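Local coordinates for protein voltage-sensor containing phosphatase (Ciona intestinalis, PDB 3V0D) that probably dephosphorylates phosphoinositides through a PTEN-like phosphatase domain paired with a C2 domain, under the control of a membrane voltage sensor, at residues L136-L141 against E152-F157; Y70-E75 against V90-H95; T175-R180 against Y291-T296. The protein carries 1 engineered substitution. All blocks are in the same frame, centred on the assembly; numbering follows the deposited sequence. Where two conformers were deposited one is given.

Overall arrangement
The contacts run in series along the chain: contact 2 closes first, then contact 1, then contact 3. Contacts 1 and 2 lie inside the tensin-type phosphatase range, with centres about 17 Å apart. Contact 2 joins neighbouring parallel strands, 67-73 and 87-92. Contact 1 packs helix 131-143, which lies against those strands, on helix 150-161. Leu136 is the bridge, touching Leu72, Val90 and Ile92. Contact 3 is about 16 Å from each of the others, centre to centre. It joins helix 176-191 to strand 290-295 of the C2 domain. His95 O probably bonds to Tyr291 OH, so the loop after strand 87-92 also meets the C2 domain.

Contact 1 of 3, residues L136-L141 against E152-F157; sequences LVSSWL and EALEYF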
loop_
_atom_site.group_PDB
_atom_site.type_symbol
_atom_site.label_atom_id
_atom_site.label_comp_id
_atom_site.label_asym_id
_atom_site.label_seq_id
_atom_site.Cartn_x
_atom_site.Cartn_y
_atom_site.Cartn_z
ATOM N N LEU A 136 -1.505 7.172 -3.821
ATOM C CA LEU A 136 -2.499 8.233 -3.950
ATOM C C LEU A 136 -2.298 9.085 -5.200
ATOM O O LEU A 136 -3.286 9.490 -5.809
ATOM C CB LEU A 136 -2.591 9.078 -2.674
ATOM C CG LEU A 136 -3.546 8.507 -1.605
ATOM C CD1 LEU A 136 -3.088 7.131 -1.101
ATOM C CD2 LEU A 136 -3.739 9.478 -0.473
ATOM N N VAL A 137 -1.050 9.370 -5.564
ATOM C CA VAL A 137 -0.823 10.128 -6.782
ATOM C C VAL A 137 -1.368 9.358 -7.988
ATOM O O VAL A 137 -2.025 9.927 -8.867
ATOM C CB VAL A 137 0.668 10.487 -6.993
ATOM C CG1 VAL A 137 0.902 11.021 -8.404
ATOM C CG2 VAL A 137 1.149 11.488 -5.975
ATOM N N SER A 138 -1.079 8.052 -8.056
ATOM C CA SER A 138 -1.531 7.266 -9.200
ATOM C C SER A 138 -3.047 7.190 -9.239
ATOM O O SER A 138 -3.653 7.275 -10.300
ATOM C CB SER A 138 -0.915 5.862 -9.163
ATOM O OG SER A 138 0.495 5.919 -9.237
ATOM N N SER A 139 -3.676 7.042 -8.073
ATOM C CA SER A 139 -5.138 7.038 -8.024
ATOM C C SER A 139 -5.683 8.387 -8.512
ATOM O O SER A 139 -6.671 8.417 -9.264
ATOM C CB SER A 139 -5.617 6.736 -6.600
ATOM O OG SER A 139 -5.251 5.427 -6.196
ATOM N N TRP A 140 -5.083 9.490 -8.064
ATOM C CA TRP A 140 -5.526 10.813 -8.534
ATOM C C TRP A 140 -5.408 10.952 -10.045
ATOM O O TRP A 140 -6.302 11.479 -10.686
ATOM C CB TRP A 140 -4.768 11.931 -7.812
ATOM C CG TRP A 140 -5.083 13.249 -8.426
ATOM C CD1 TRP A 140 -4.262 13.994 -9.248
ATOM C CD2 TRP A 140 -6.331 13.929 -8.397
ATOM N NE1 TRP A 140 -4.922 15.106 -9.700
ATOM C CE2 TRP A 140 -6.200 15.079 -9.207
ATOM C CE3 TRP A 140 -7.549 13.678 -7.771
ATOM C CZ2 TRP A 140 -7.244 15.974 -9.404
ATOM C CZ3 TRP A 140 -8.591 14.568 -7.972
ATOM C CH2 TRP A 140 -8.425 15.704 -8.774
ATOM N N LEU A 141 -4.295 10.478 -10.616
ATOM C CA LEU A 141 -4.105 10.591 -12.051
ATOM C C LEU A 141 -5.143 9.812 -12.832
ATOM O O LEU A 141 -5.555 10.247 -13.909
ATOM C CB LEU A 141 -2.691 10.173 -12.437
ATOM C CG LEU A 141 -1.600 11.082 -11.908
ATOM C CD1 LEU A 141 -0.229 10.448 -12.132
ATOM C CD2 LEU A 141 -1.713 12.518 -12.495
ATOM N N GLU A 152 -0.555 2.080 -16.152
ATOM C CA GLU A 152 0.033 3.251 -16.778
ATOM C C GLU A 152 0.220 4.370 -15.762
ATOM O O GLU A 152 1.234 5.069 -15.800
ATOM C CB GLU A 152 -0.803 3.735 -17.946
ATOM C CG GLU A 152 -0.680 2.852 -19.141
ATOM C CD GLU A 152 -1.730 3.195 -20.155
ATOM O OE1 GLU A 152 -2.913 2.894 -19.883
ATOM O OE2 GLU A 152 -1.398 3.773 -21.213
ATOM N N ALA A 153 -0.749 4.576 -14.868
ATOM C CA ALA A 153 -0.618 5.645 -13.891
ATOM C C ALA A 153 0.559 5.371 -12.954
ATOM O O ALA A 153 1.372 6.271 -12.675
ATOM C CB ALA A 153 -1.895 5.799 -13.104
ATOM N N LEU A 154 0.684 4.116 -12.493
ATOM C CA LEU A 154 1.779 3.711 -11.606
ATOM C C LEU A 154 3.118 3.879 -12.298
ATOM O O LEU A 154 4.063 4.379 -11.706
ATOM C CB LEU A 154 1.592 2.247 -11.193
ATOM C CG LEU A 154 0.514 2.055 -10.134
ATOM C CD1 LEU A 154 0.014 0.624 -10.133
ATOM C CD2 LEU A 154 1.082 2.428 -8.763
ATOM N N GLU A 155 3.222 3.443 -13.549
ATOM C CA GLU A 155 4.476 3.561 -14.266
ATOM C C GLU A 155 4.820 5.012 -14.501
ATOM O O GLU A 155 5.992 5.368 -14.434
ATOM C CB GLU A 155 4.405 2.798 -15.573
ATOM C CG GLU A 155 4.473 1.314 -15.344
ATOM C CD GLU A 155 4.726 0.490 -16.566
ATOM O OE1 GLU A 155 4.733 -0.745 -16.412
ATOM O OE2 GLU A 155 4.927 1.043 -17.659
ATOM N N TYR A 156 3.833 5.867 -14.747
ATOM C CA TYR A 156 4.095 7.293 -14.912
ATOM C C TYR A 156 4.641 7.889 -13.608
ATOM O O TYR A 156 5.659 8.608 -13.603
ATOM C CB TYR A 156 2.849 8.037 -15.395
ATOM C CG TYR A 156 3.112 9.504 -15.543
ATOM C CD1 TYR A 156 3.833 9.986 -16.641
ATOM C CD2 TYR A 156 2.632 10.428 -14.619
ATOM C CE1 TYR A 156 4.108 11.333 -16.788
ATOM C CE2 TYR A 156 2.890 11.781 -14.767
ATOM C CZ TYR A 156 3.634 12.229 -15.839
ATOM O OH TYR A 156 3.899 13.571 -16.006
ATOM N N PHE A 157 3.987 7.589 -12.488
ATOM C CA PHE A 157 4.507 8.049 -11.205
ATOM C C PHE A 157 5.943 7.572 -11.016
ATOM O O PHE A 157 6.822 8.355 -10.643
ATOM C CB PHE A 157 3.625 7.535 -10.044
ATOM C CG PHE A 157 4.215 7.861 -8.711
ATOM C CD1 PHE A 157 4.122 9.145 -8.174
ATOM C CD2 PHE A 157 4.921 6.895 -7.997
ATOM C CE1 PHE A 157 4.720 9.452 -6.946
ATOM C CE2 PHE A 157 5.519 7.203 -6.760
ATOM C CZ PHE A 157 5.413 8.481 -6.246
#
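Ser138 and Ala153 meet where helices 131-143 and 150-161 come closest, and their small side chains permit a short spacing. Their CA atoms are 5.0 Å apart. CB of Ala153 rests on Ser138 O at 3.6 Å. Ser138 OG stands anti to its own carbonyl carbon (chi1 -62°) and is hydrogen-bonded to Gly134 O in its own helix. Across the contact it makes no hydrogen bond and acts as packing, 3.5 Å from Leu154 CA and close to Phe157 CB. Leu154 CD2 also reaches this OG, and Val182 of helix 176-191 packs on both residues. Beside them, Val137 CG1 meets Phe157 CD1 at 3.7 Å, the two side chains crossing at about a right angle. Strand 34-41 lies against Val137 and Phe157.

The Tyr156 side is looser. Leu141 CD1 touches the edge of the Tyr156 ring at CD2, 3.8 Å away, while Leu141 CB is 4.5 Å from Ala153 CB. Tyr156 is partly exposed, and its OH is held by Val30 O. The segment axes run at 127° to each other. This is helix-on-helix packing in the layer beside the central sheet of the protein tyrosine phosphatase fold.

Contact 2 of 3, residues Y70-E75 against V90-H95; sequences YNLCSE and VMIDDH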
loop_
_atom_site.group_PDB
_atom_site.type_symbol
_atom_site.label_atom_id
_atom_site.label_comp_id
_atom_site.label_asym_id
_atom_site.label_seq_id
_atom_site.Cartn_x
_atom_site.Cartn_y
_atom_site.Cartn_z
ATOM N N TYR A 70 -1.118 16.987 1.451
ATOM C CA TYR A 70 -1.612 15.719 1.979
ATOM C C TYR A 70 -0.477 14.990 2.672
ATOM O O TYR A 70 0.532 14.647 2.030
ATOM C CB TYR A 70 -2.188 14.863 0.834
ATOM C CG TYR A 70 -3.402 15.489 0.201
ATOM C CD1 TYR A 70 -3.289 16.388 -0.840
ATOM C CD2 TYR A 70 -4.680 15.224 0.705
ATOM C CE1 TYR A 70 -4.409 16.991 -1.413
ATOM C CE2 TYR A 70 -5.817 15.832 0.154
ATOM C CZ TYR A 70 -5.657 16.717 -0.897
ATOM O OH TYR A 70 -6.746 17.314 -1.484
ATOM N N ASN A 71 -0.646 14.774 3.976
ATOM C CA ASN A 71 0.310 14.016 4.780
ATOM C C ASN A 71 -0.225 12.602 4.918
ATOM O O ASN A 71 -1.250 12.394 5.578
ATOM C CB ASN A 71 0.473 14.672 6.156
ATOM C CG ASN A 71 1.318 13.841 7.086
ATOM O OD1 ASN A 71 1.920 12.848 6.692
ATOM N ND2 ASN A 71 1.369 14.229 8.343
ATOM N N LEU A 72 0.464 11.641 4.299
ATOM C CA LEU A 72 0.010 10.245 4.253
ATOM C C LEU A 72 0.593 9.399 5.384
ATOM O O LEU A 72 0.426 8.181 5.389
ATOM C CB LEU A 72 0.343 9.632 2.918
ATOM C CG LEU A 72 -0.584 9.943 1.755
ATOM C CD1 LEU A 72 -1.032 11.388 1.670
ATOM C CD2 LEU A 72 -0.002 9.436 0.480
ATOM N N CYS A 73 1.273 10.017 6.351
ATOM C CA CYS A 73 1.968 9.227 7.381
ATOM C C CYS A 73 1.110 9.039 8.610
ATOM O O CYS A 73 0.793 10.001 9.321
ATOM C CB CYS A 73 3.244 9.937 7.824
ATOM S SG CYS A 73 4.422 10.220 6.506
ATOM N N SER A 74 0.796 7.791 8.948
ATOM C CA SER A 74 0.168 7.543 10.235
ATOM C C SER A 74 1.133 7.869 11.376
ATOM O O SER A 74 0.697 8.152 12.488
ATOM C CB SER A 74 -0.293 6.102 10.365
ATOM O OG SER A 74 0.850 5.262 10.368
ATOM N N GLU A 75 2.436 7.812 11.119
ATOM C CA GLU A 75 3.409 7.822 12.206
ATOM C C GLU A 75 3.675 9.215 12.756
ATOM O O GLU A 75 4.173 9.304 13.877
ATOM C CB GLU A 75 4.726 7.236 11.698
ATOM C CG GLU A 75 4.616 5.779 11.257
ATOM C CD GLU A 75 4.228 5.563 9.785
ATOM O OE1 GLU A 75 4.306 4.398 9.339
ATOM O OE2 GLU A 75 3.867 6.526 9.088
ATOM N N VAL A 90 -3.988 11.544 5.793
ATOM C CA VAL A 90 -4.459 10.194 5.484
ATOM C C VAL A 90 -3.572 9.255 6.305
ATOM O O VAL A 90 -2.351 9.258 6.129
ATOM C CB VAL A 90 -4.349 9.853 3.959
ATOM C CG1 VAL A 90 -5.068 8.554 3.674
ATOM C CG2 VAL A 90 -4.904 10.974 3.083
ATOM N N MET A 91 -4.160 8.483 7.215
ATOM C CA MET A 91 -3.356 7.718 8.170
ATOM C C MET A 91 -2.960 6.381 7.556
ATOM O O MET A 91 -3.709 5.420 7.647
ATOM C CB MET A 91 -4.142 7.536 9.469
ATOM C CG MET A 91 -4.492 8.869 10.122
ATOM S SD MET A 91 -3.070 9.780 10.753
ATOM C CE MET A 91 -2.819 8.973 12.331
ATOM N N ILE A 92 -1.832 6.335 6.878
ATOM C CA ILE A 92 -1.360 5.104 6.224
ATOM C C ILE A 92 -0.051 4.700 6.897
ATOM O O ILE A 92 0.869 5.508 7.028
ATOM C CB ILE A 92 -1.130 5.307 4.716
ATOM C CG1 ILE A 92 -2.364 5.952 4.043
ATOM C CG2 ILE A 92 -0.812 3.952 4.082
ATOM C CD1 ILE A 92 -2.100 6.364 2.613
ATOM N N ASP A 93 0.057 3.436 7.326
ATOM C CA ASP A 93 1.331 2.952 7.845
ATOM C C ASP A 93 2.327 2.765 6.702
ATOM O O ASP A 93 1.954 2.356 5.591
ATOM C CB ASP A 93 1.147 1.608 8.540
ATOM C CG ASP A 93 0.304 1.665 9.781
ATOM O OD1 ASP A 93 0.004 2.746 10.317
ATOM O OD2 ASP A 93 -0.046 0.556 10.259
ATOM N N ASP A 94 3.599 3.013 6.984
ATOM C CA ASP A 94 4.623 2.843 5.960
ATOM C C ASP A 94 4.557 1.416 5.407
ATOM O O ASP A 94 4.353 0.447 6.166
ATOM C CB ASP A 94 5.997 3.149 6.555
ATOM C CG ASP A 94 7.035 3.512 5.508
ATOM O OD1 ASP A 94 8.178 3.826 5.907
ATOM O OD2 ASP A 94 6.690 3.521 4.313
ATOM N N HIS A 95 4.680 1.294 4.089
ATOM C CA HIS A 95 4.661 -0.031 3.437
ATOM C C HIS A 95 3.295 -0.691 3.490
ATOM O O HIS A 95 3.195 -1.897 3.268
ATOM C CB HIS A 95 5.753 -0.987 3.957
ATOM C CG HIS A 95 7.047 -0.316 4.159
ATOM N ND1 HIS A 95 7.759 0.284 3.144
ATOM C CD2 HIS A 95 7.751 -0.127 5.286
ATOM C CE1 HIS A 95 8.860 0.820 3.650
ATOM N NE2 HIS A 95 8.888 0.566 4.947
#
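Leu72 lies side by side with Val90 and Ile92 on one face of a parallel strand pair, all three side chains pointing the same way. The two strands are neighbours in the central sheet of the protein tyrosine phosphatase fold. Leu72 CB is 4.1 Å from Ile92 CD1, and its CG is also close to that methyl. CD1 turns the other way along the neighbouring strand and meets Val90 CG2 at 4.1 Å. CD2 leaves the pair toward helix 131-143.

Between these strands, Val90 N donates to Asn71 O. The pairing then becomes less regular. Ile92 N reaches Leu72 O at 3.3 Å, from above the carbonyl plane and well off straight (141° at the hydrogen). Leu72 CA comes 3.2 Å from Val90 O in a CA-H...O contact. Asn71 OD1 accepts from Cys73 N, forming an Asx turn as the strand ends.

Beyond it, Ser74 N donates to Ile92 O. Ser74 OG sits between its backbone N and carbonyl carbon (chi1 66°), and donates to the anti lone pair of Asp93 OD1 at 2.7 Å. Arg231 forms a salt bridge with the same oxygen. Met91 bends at chi2 and chi3, which brings its CE to Ser74 O at 3.6 Å on the exposed side.

In one of two modelled conformers, Glu75 OE1 accepts from Asp94 N on its syn lone pair. Glu75 OE2 pairs with Arg132, which also bonds to Ile92 O. The loop holding Asp94 probably corresponds to the WPD-type loop of the family. A phosphate ion, probably from the crystallisation liquor, lies about 3 Å from the Asp94 side chain (nearest atoms). Strand 67-73 has strands 87-92 and 121-125 as neighbours, while helix 131-143 packs through Leu136 on Leu72 CD2, Val90 and Ile92.

Contact 3 of 3, residues T175-R180 against Y291-T296; sequences TASQIR and YFWFNT
At the interface of the phosphatase and C2 domains, Ser177 and Arg180 on the first turns of helix 176-191 meet the backbone of Trp293. Strand 290-295 is the outermost strand at one end of a four-stranded antiparallel sheet. Phe292 and Phe294 hydrogen-bond to strand 269-276, and the N and O of Trp293 are taken up by the helix.

Trp293 N donates to Ser177 OG at 3.0 Å, with 156° at the hydrogen. The same OG lies at the edge of the indole ring, in its plane, 3.7 Å from Trp293 CD1. Ser177 CB also touches this ring carbon, at 3.9 Å. OG is further bonded to Asp312 OD1, and weakly to Arg180 NH1 in its own helix, which would hold its rotation.

Thr175 and Gln178 form a capping box at this helix start. Gln178 N donates to Thr175 OG1, and Thr175 N donates to Gln178 OE1 from above the amide plane.

Arg180 CG is anti to the backbone N (chi1 177°), and the chain then bends at chi3. In the conformer described, of two modelled, NE reaches Trp293 O at 2.8 Å, nearly along the C=O axis. The oxygen lies at the guanidinium edge, tilted somewhat from its plane. NH1 adds a long, weak bond to this oxygen. It also lies 3.6 Å from Phe292 CB, and the guanidinium plane is nearly perpendicular to the Phe292 ring.

The capping residue Thr175 also faces the C2 domain: its CG2 is 4.2 Å from Tyr291 OH. That hydroxyl makes a probable hydrogen bond with His95 O, and the indole NE1 of Trp293 is hydrogen-bonded to Asn96 OD1.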
loop_
_atom_site.group_PDB
_atom_site.type_symbol
_atom_site.label_atom_id
_atom_site.label_comp_id
_atom_site.label_asym_id
_atom_site.label_seq_id
_atom_site.Cartn_x
_atom_site.Cartn_y
_atom_site.Cartn_z
ATOM N N THR A 175 4.781 -1.398 -2.872
ATOM C CA THR A 175 4.468 -2.771 -2.461
ATOM C C THR A 175 3.438 -3.380 -3.383
ATOM O O THR A 175 2.739 -2.690 -4.135
ATOM C CB THR A 175 3.995 -2.880 -1.003
ATOM O OG1 THR A 175 2.668 -2.335 -0.946
ATOM C CG2 THR A 175 4.921 -2.169 -0.039
ATOM N N ALA A 176 3.312 -4.704 -3.316
ATOM C CA ALA A 176 2.265 -5.386 -4.060
ATOM C C ALA A 176 0.863 -4.945 -3.656
ATOM O O ALA A 176 -0.019 -4.790 -4.516
ATOM C CB ALA A 176 2.391 -6.884 -3.939
ATOM N N SER A 177 0.612 -4.744 -2.358
ATOM C CA SER A 177 -0.715 -4.295 -1.968
ATOM C C SER A 177 -0.983 -2.869 -2.427
ATOM O O SER A 177 -2.125 -2.541 -2.769
ATOM C CB SER A 177 -0.931 -4.374 -0.453
ATOM O OG SER A 177 -0.851 -5.708 0.016
ATOM N N GLN A 178 0.027 -2.014 -2.437
ATOM C CA GLN A 178 -0.135 -0.666 -2.974
ATOM C C GLN A 178 -0.557 -0.716 -4.445
ATOM O O GLN A 178 -1.509 -0.034 -4.866
ATOM C CB GLN A 178 1.134 0.152 -2.748
ATOM C CG GLN A 178 1.307 0.519 -1.282
ATOM C CD GLN A 178 2.665 1.076 -0.926
ATOM O OE1 GLN A 178 3.616 1.024 -1.711
ATOM N NE2 GLN A 178 2.762 1.615 0.290
ATOM N N ILE A 179 0.099 -1.563 -5.239
ATOM C CA ILE A 179 -0.322 -1.770 -6.622
ATOM C C ILE A 179 -1.762 -2.267 -6.688
ATOM O O ILE A 179 -2.580 -1.763 -7.495
ATOM C CB ILE A 179 0.651 -2.748 -7.327
ATOM C CG1 ILE A 179 2.008 -2.085 -7.504
ATOM C CG2 ILE A 179 0.099 -3.237 -8.669
ATOM C CD1 ILE A 179 3.119 -3.064 -7.925
ATOM N N ARG A 180 -2.099 -3.256 -5.860
ATOM C CA ARG A 180 -3.439 -3.808 -5.845
ATOM C C ARG A 180 -4.479 -2.725 -5.534
ATOM O O ARG A 180 -5.561 -2.727 -6.120
ATOM C CB ARG A 180 -3.496 -4.951 -4.842
ATOM C CG ARG A 180 -4.864 -5.560 -4.678
ATOM C CD ARG A 180 -4.807 -6.945 -4.013
ATOM N NE ARG A 180 -3.809 -7.091 -2.955
ATOM C CZ ARG A 180 -2.604 -7.656 -3.072
ATOM N NH1 ARG A 180 -1.839 -7.683 -2.005
ATOM N NH2 ARG A 180 -2.149 -8.204 -4.199
ATOM N N TYR A 291 3.280 -10.634 3.812
ATOM C CA TYR A 291 1.960 -10.139 4.245
ATOM C C TYR A 291 1.228 -9.621 3.028
ATOM O O TYR A 291 1.829 -9.459 1.950
ATOM C CB TYR A 291 2.087 -9.060 5.337
ATOM C CG TYR A 291 2.771 -7.763 4.903
ATOM C CD1 TYR A 291 2.019 -6.593 4.701
ATOM C CD2 TYR A 291 4.157 -7.696 4.666
ATOM C CE1 TYR A 291 2.605 -5.421 4.312
ATOM C CE2 TYR A 291 4.755 -6.525 4.268
ATOM C CZ TYR A 291 3.971 -5.383 4.064
ATOM O OH TYR A 291 4.623 -4.243 3.654
ATOM N N PHE A 292 -0.061 -9.304 3.176
ATOM C CA PHE A 292 -0.803 -8.673 2.091
ATOM C C PHE A 292 -2.098 -8.083 2.627
ATOM O O PHE A 292 -2.600 -8.497 3.672
ATOM C CB PHE A 292 -1.085 -9.656 0.921
ATOM C CG PHE A 292 -1.816 -10.884 1.323
ATOM C CD1 PHE A 292 -3.212 -10.908 1.407
ATOM C CD2 PHE A 292 -1.101 -12.058 1.560
ATOM C CE1 PHE A 292 -3.876 -12.083 1.733
ATOM C CE2 PHE A 292 -1.765 -13.241 1.869
ATOM C CZ PHE A 292 -3.132 -13.249 1.981
ATOM N N TRP A 293 -2.674 -7.184 1.828
ATOM C CA TRP A 293 -4.006 -6.626 2.047
ATOM C C TRP A 293 -4.962 -7.042 0.958
ATOM O O TRP A 293 -4.587 -7.156 -0.215
ATOM C CB TRP A 293 -3.959 -5.111 2.022
ATOM C CG TRP A 293 -3.237 -4.459 3.144
ATOM C CD1 TRP A 293 -1.885 -4.288 3.312
ATOM C CD2 TRP A 293 -3.850 -3.764 4.225
ATOM N NE1 TRP A 293 -1.626 -3.530 4.432
ATOM C CE2 TRP A 293 -2.827 -3.200 5.007
ATOM C CE3 TRP A 293 -5.185 -3.553 4.600
ATOM C CZ2 TRP A 293 -3.087 -2.425 6.128
ATOM C CZ3 TRP A 293 -5.444 -2.784 5.713
ATOM C CH2 TRP A 293 -4.395 -2.226 6.465
ATOM N N PHE A 294 -6.231 -7.171 1.311
ATOM C CA PHE A 294 -7.294 -7.288 0.331
ATOM C C PHE A 294 -8.561 -6.669 0.910
ATOM O O PHE A 294 -8.669 -6.469 2.116
ATOM C CB PHE A 294 -7.533 -8.754 -0.093
ATOM C CG PHE A 294 -8.125 -9.598 0.994
ATOM C CD1 PHE A 294 -9.496 -9.816 1.049
ATOM C CD2 PHE A 294 -7.336 -10.126 2.012
ATOM C CE1 PHE A 294 -10.055 -10.556 2.067
ATOM C CE2 PHE A 294 -7.898 -10.867 3.055
ATOM C CZ PHE A 294 -9.260 -11.088 3.078
ATOM N N ASN A 295 -9.532 -6.395 0.042
ATOM C CA ASN A 295 -10.821 -5.876 0.477
ATOM C C ASN A 295 -11.901 -6.918 0.223
ATOM O O ASN A 295 -12.017 -7.463 -0.885
ATOM C CB ASN A 295 -11.140 -4.560 -0.230
ATOM C CG ASN A 295 -12.413 -3.922 0.328
ATOM O OD1 ASN A 295 -13.513 -4.401 0.068
ATOM N ND2 ASN A 295 -12.268 -2.880 1.121
ATOM N N THR A 296 -12.673 -7.222 1.266
ATOM C CA THR A 296 -13.670 -8.297 1.151
ATOM C C THR A 296 -14.688 -8.073 0.027
ATOM O O THR A 296 -15.179 -9.015 -0.567
ATOM C CB THR A 296 -14.420 -8.516 2.464
ATOM O OG1 THR A 296 -15.140 -7.330 2.812
ATOM C CG2 THR A 296 -13.499 -8.916 3.600
#